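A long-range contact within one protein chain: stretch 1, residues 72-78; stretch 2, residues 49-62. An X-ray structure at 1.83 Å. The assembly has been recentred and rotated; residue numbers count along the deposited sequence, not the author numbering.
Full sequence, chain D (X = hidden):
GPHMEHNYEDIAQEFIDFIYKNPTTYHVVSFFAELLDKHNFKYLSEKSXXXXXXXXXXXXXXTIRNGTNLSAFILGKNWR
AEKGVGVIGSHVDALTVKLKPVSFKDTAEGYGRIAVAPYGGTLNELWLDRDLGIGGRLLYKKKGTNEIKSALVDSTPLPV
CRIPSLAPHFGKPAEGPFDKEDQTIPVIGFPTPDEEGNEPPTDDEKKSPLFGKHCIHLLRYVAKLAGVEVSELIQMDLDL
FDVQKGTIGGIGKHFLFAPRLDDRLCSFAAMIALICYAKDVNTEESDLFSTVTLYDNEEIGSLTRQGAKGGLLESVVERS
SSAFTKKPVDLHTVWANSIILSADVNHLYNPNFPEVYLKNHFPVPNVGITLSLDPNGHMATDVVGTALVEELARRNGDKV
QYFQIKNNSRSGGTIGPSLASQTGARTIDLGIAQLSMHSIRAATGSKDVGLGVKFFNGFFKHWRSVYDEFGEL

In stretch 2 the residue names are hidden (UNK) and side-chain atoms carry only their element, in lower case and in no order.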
# COMPACT_ATOMS: atom_id res chain seq x y z
N ALA D 72 -39.59 -11.44 41.37
CA ALA D 72 -40.29 -12.32 42.31
C ALA D 72 -39.58 -12.14 43.64
O ALA D 72 -38.35 -12.09 43.68
CB ALA D 72 -40.18 -13.77 41.85
N PHE D 73 -40.34 -12.03 44.72
CA PHE D 73 -39.71 -11.84 46.01
C PHE D 73 -40.46 -12.48 47.17
O PHE D 73 -41.67 -12.73 47.11
CB PHE D 73 -39.48 -10.35 46.28
CG PHE D 73 -40.72 -9.50 46.19
CD1 PHE D 73 -41.35 -9.05 47.35
CD2 PHE D 73 -41.23 -9.10 44.95
CE1 PHE D 73 -42.47 -8.21 47.27
CE2 PHE D 73 -42.34 -8.27 44.87
CZ PHE D 73 -42.97 -7.82 46.03
N ILE D 74 -39.71 -12.76 48.23
CA ILE D 74 -40.22 -13.36 49.44
C ILE D 74 -39.84 -12.43 50.58
O ILE D 74 -38.65 -12.17 50.81
CB ILE D 74 -39.59 -14.74 49.69
CG1 ILE D 74 -39.73 -15.61 48.43
CG2 ILE D 74 -40.25 -15.42 50.89
CD1 ILE D 74 -38.97 -16.92 48.51
N LEU D 75 -40.84 -11.92 51.29
CA LEU D 75 -40.61 -10.99 52.39
C LEU D 75 -41.07 -11.61 53.71
O LEU D 75 -42.24 -11.96 53.86
CB LEU D 75 -41.37 -9.69 52.12
CG LEU D 75 -41.34 -8.57 53.17
CD1 LEU D 75 -39.91 -8.16 53.50
CD2 LEU D 75 -42.12 -7.38 52.64
N GLY D 76 -40.15 -11.74 54.65
CA GLY D 76 -40.48 -12.34 55.93
C GLY D 76 -41.13 -11.38 56.91
O GLY D 76 -40.79 -10.20 56.96
N LYS D 77 -42.07 -11.89 57.70
CA LYS D 77 -42.77 -11.08 58.68
C LYS D 77 -41.81 -10.42 59.65
O LYS D 77 -42.06 -9.31 60.12
CB LYS D 77 -43.76 -11.96 59.46
CG LYS D 77 -44.46 -11.24 60.61
CD LYS D 77 -45.38 -12.19 61.36
CE LYS D 77 -46.00 -11.51 62.58
NZ LYS D 77 -46.81 -12.47 63.39
N ASN D 78 -40.70 -11.10 59.94
CA ASN D 78 -39.72 -10.57 60.88
C ASN D 78 -38.53 -9.87 60.24
O ASN D 78 -37.52 -9.62 60.90
CB ASN D 78 -39.22 -11.70 61.79
CG ASN D 78 -40.35 -12.34 62.56
OD1 ASN D 78 -41.18 -11.64 63.14
ND2 ASN D 78 -40.38 -13.67 62.59
N UNK D 49 -50.93 1.04 44.09
CA UNK D 49 -50.12 1.14 45.30
C UNK D 49 -50.20 -0.18 46.06
O UNK D 49 -51.26 -0.79 46.16
o UNK D 49 -50.23 1.61 48.41
c UNK D 49 -50.62 2.30 46.17
c UNK D 49 -49.91 2.37 47.50
n UNK D 49 -48.94 3.27 47.62
N UNK D 50 -49.07 -0.63 46.59
CA UNK D 50 -49.02 -1.90 47.29
C UNK D 50 -49.30 -1.86 48.80
O UNK D 50 -49.25 -2.90 49.46
c UNK D 50 -48.20 -2.81 44.57
c UNK D 50 -47.65 -2.56 47.07
c UNK D 50 -46.11 -3.37 45.11
c UNK D 50 -47.35 -2.88 45.63
c UNK D 50 -43.84 -4.14 44.86
c UNK D 50 -44.86 -3.66 45.68
n UNK D 50 -47.57 -3.23 43.42
c UNK D 50 -46.28 -3.58 43.72
c UNK D 50 -45.26 -4.06 42.90
c UNK D 50 -44.05 -4.33 43.48
N UNK D 51 -49.59 -0.68 49.33
CA UNK D 51 -49.84 -0.54 50.76
C UNK D 51 -50.87 -1.55 51.27
O UNK D 51 -50.69 -2.11 52.35
c UNK D 51 -50.31 0.88 51.08
n UNK D 51 -48.27 0.75 54.01
c UNK D 51 -50.11 1.30 52.54
c UNK D 51 -48.65 1.42 52.92
o UNK D 51 -47.88 2.12 52.27
N UNK D 52 -51.94 -1.78 50.52
CA UNK D 52 -52.97 -2.72 50.94
C UNK D 52 -52.82 -4.13 50.39
O UNK D 52 -53.66 -5.00 50.66
o UNK D 52 -55.66 -0.24 50.96
c UNK D 52 -54.76 -0.98 51.40
c UNK D 52 -54.36 -2.19 50.58
o UNK D 52 -54.19 -0.78 52.49
N UNK D 53 -51.76 -4.38 49.62
CA UNK D 53 -51.54 -5.71 49.05
C UNK D 53 -50.49 -6.47 49.84
O UNK D 53 -50.50 -7.70 49.87
o UNK D 53 -52.16 -5.09 46.79
c UNK D 53 -51.11 -5.60 47.59
N UNK D 54 -49.60 -5.73 50.49
CA UNK D 54 -48.55 -6.34 51.29
C UNK D 54 -48.76 -5.93 52.74
O UNK D 54 -48.72 -4.75 53.07
c UNK D 54 -46.91 -6.32 49.38
c UNK D 54 -46.08 -6.42 51.75
c UNK D 54 -47.15 -5.87 50.82
c UNK D 54 -45.61 -5.83 48.79
N UNK D 55 -49.01 -6.91 53.60
CA UNK D 55 -49.22 -6.62 55.01
C UNK D 55 -47.99 -6.91 55.85
O UNK D 55 -46.94 -7.25 55.31
N UNK D 56 -48.12 -6.80 57.17
CA UNK D 56 -46.98 -7.04 58.05
C UNK D 56 -46.55 -8.51 58.11
O UNK D 56 -45.47 -8.81 58.60
c UNK D 56 -47.24 -6.50 59.45
c UNK D 56 -48.62 -6.77 59.99
o UNK D 56 -49.65 -6.60 62.13
c UNK D 56 -48.86 -6.07 61.32
o UNK D 56 -48.26 -5.00 61.55
N UNK D 57 -47.39 -9.41 57.61
CA UNK D 57 -47.03 -10.83 57.61
C UNK D 57 -46.07 -11.11 56.45
O UNK D 57 -45.53 -12.21 56.33
c UNK D 57 -49.17 -11.69 58.68
c UNK D 57 -48.26 -11.72 57.46
o UNK D 57 -48.66 -11.81 59.81
o UNK D 57 -50.40 -11.55 58.50
N UNK D 58 -45.89 -10.11 55.60
CA UNK D 58 -45.01 -10.28 54.45
C UNK D 58 -45.65 -11.27 53.50
O UNK D 58 -46.87 -11.29 53.36
N UNK D 59 -44.83 -12.09 52.85
CA UNK D 59 -45.39 -13.07 51.94
C UNK D 59 -44.58 -13.28 50.68
O UNK D 59 -43.43 -12.83 50.58
N UNK D 60 -45.18 -13.97 49.72
CA UNK D 60 -44.54 -14.27 48.44
C UNK D 60 -45.26 -13.53 47.33
O UNK D 60 -46.47 -13.71 47.13
c UNK D 60 -43.86 -16.58 49.26
n UNK D 60 -43.83 -20.29 50.19
c UNK D 60 -44.09 -18.07 49.09
c UNK D 60 -44.58 -15.78 48.18
c UNK D 60 -43.46 -18.85 50.24
N UNK D 61 -44.53 -12.68 46.61
CA UNK D 61 -45.13 -11.90 45.53
C UNK D 61 -44.22 -11.79 44.31
O UNK D 61 -43.08 -12.25 44.31
c UNK D 61 -46.01 -10.38 47.38
c UNK D 61 -47.91 -10.10 48.85
c UNK D 61 -45.19 -10.44 48.50
c UNK D 61 -47.38 -10.20 47.57
c UNK D 61 -47.08 -10.16 49.96
c UNK D 61 -45.71 -10.34 49.78
c UNK D 61 -45.44 -10.47 45.99
N UNK D 62 -44.75 -11.17 43.27
CA UNK D 62 -43.99 -10.90 42.06
C UNK D 62 -44.75 -9.86 41.26
O UNK D 62 -45.96 -9.72 41.39
c UNK D 62 -44.94 -12.67 40.42
c UNK D 62 -47.08 -13.66 38.90
o UNK D 62 -48.11 -14.15 38.15
c UNK D 62 -45.07 -12.36 39.07
c UNK D 62 -43.76 -12.17 41.22
c UNK D 62 -46.98 -13.98 40.25
c UNK D 62 -46.13 -12.84 38.31
c UNK D 62 -45.92 -13.49 41.00
O HOH W 1 -43.99 -7.57 60.23

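Position 49 has two side-chain carbons, the second carrying one oxygen and one nitrogen. It touches nothing on stretch 1. It is Asn-49.

Position 50 has one carbon and then fused five- and six-membered rings holding eight carbons and one nitrogen. A carbon of the six-membered ring touches the Phe-73 ring. Only tryptophan fits, so this is Trp-50. Its CZ3 lies 4.0 Å from Phe-73 CZ.

Position 51 has three carbons, the third bearing one oxygen and one nitrogen. It is out of reach of stretch 1. It is Gln-51.

Position 52 has two carbons, the second with two oxygens. It too is remote. The carboxylate makes it Asp-52.

Position 53 has one carbon and one oxygen, far from stretch 1. It is Ser-53. Its backbone N bonds to Trp-50 O at 2.9 Å.

Position 54 has four carbons, forked at the first, with one arm two carbons long. The fork reaches Phe-73 and Leu-75. This is Ile-54. Its CD1 lies 4.2 Å from Phe-73 CE1, at the ring edge, and its CG2 lies 4.2 Å from Leu-75 CD2.

Position 55 has no side-chain atoms, and there is room for a CB. It is Gly-55, the first residue of a type I turn that ends at position 58.

Position 56 has three carbons, the third with two oxygens. The side chain makes no close contact with stretch 1. It is Glu-56. Its backbone O is 3.3 Å from Lys-77 CG, and one water donates to both this O and Lys-77 O.

Position 57 has two carbons, the second with two oxygens. One oxygen approaches the Lys-77 side chain. It is Asp-57. Its OD1 is 4.1 Å from Lys-77 NZ, beyond salt-bridge range.

Position 58 has no side chain. A CB would sit 2.1 Å from Leu-75 O, and phi is positive. It is Gly-58.

Position 59 also lacks a side chain. A CB would be jammed against the carbonyl O of Gly-58, so the backbone calls for glycine. It is Gly-59.

Position 60 has four carbons in a row ending in nitrogen. The chain starts beside Ile-74 and its end leads away. It is Lys-60, with CG 4.1 Å from Ile-74 CG2.

Position 61 has one carbon and a ring of six carbons. Its CB packs 3.6 Å from Phe-73 CZ, over the face of that ring. It is Phe-61.

Position 62 has one carbon and a six-carbon ring bearing one oxygen. Its CB is 4.0 Å from Ala-72 CB. It is Tyr-62.

The contact is an antiparallel strand pair. Phe-73 and Phe-61 exchange two backbone bonds, Phe-73 N to Phe-61 O at 2.8 Å and Phe-61 N to Phe-73 O at 2.9 Å. Leu-75 and Gly-59 exchange two more, N to O at 2.8 Å each way. The Phe-73 ring gathers Trp-50, Ile-54 and Phe-61, adding apolar packing to the backbone pairing.

Stretch 2 49-62: NWQDSIGEDGGKFY
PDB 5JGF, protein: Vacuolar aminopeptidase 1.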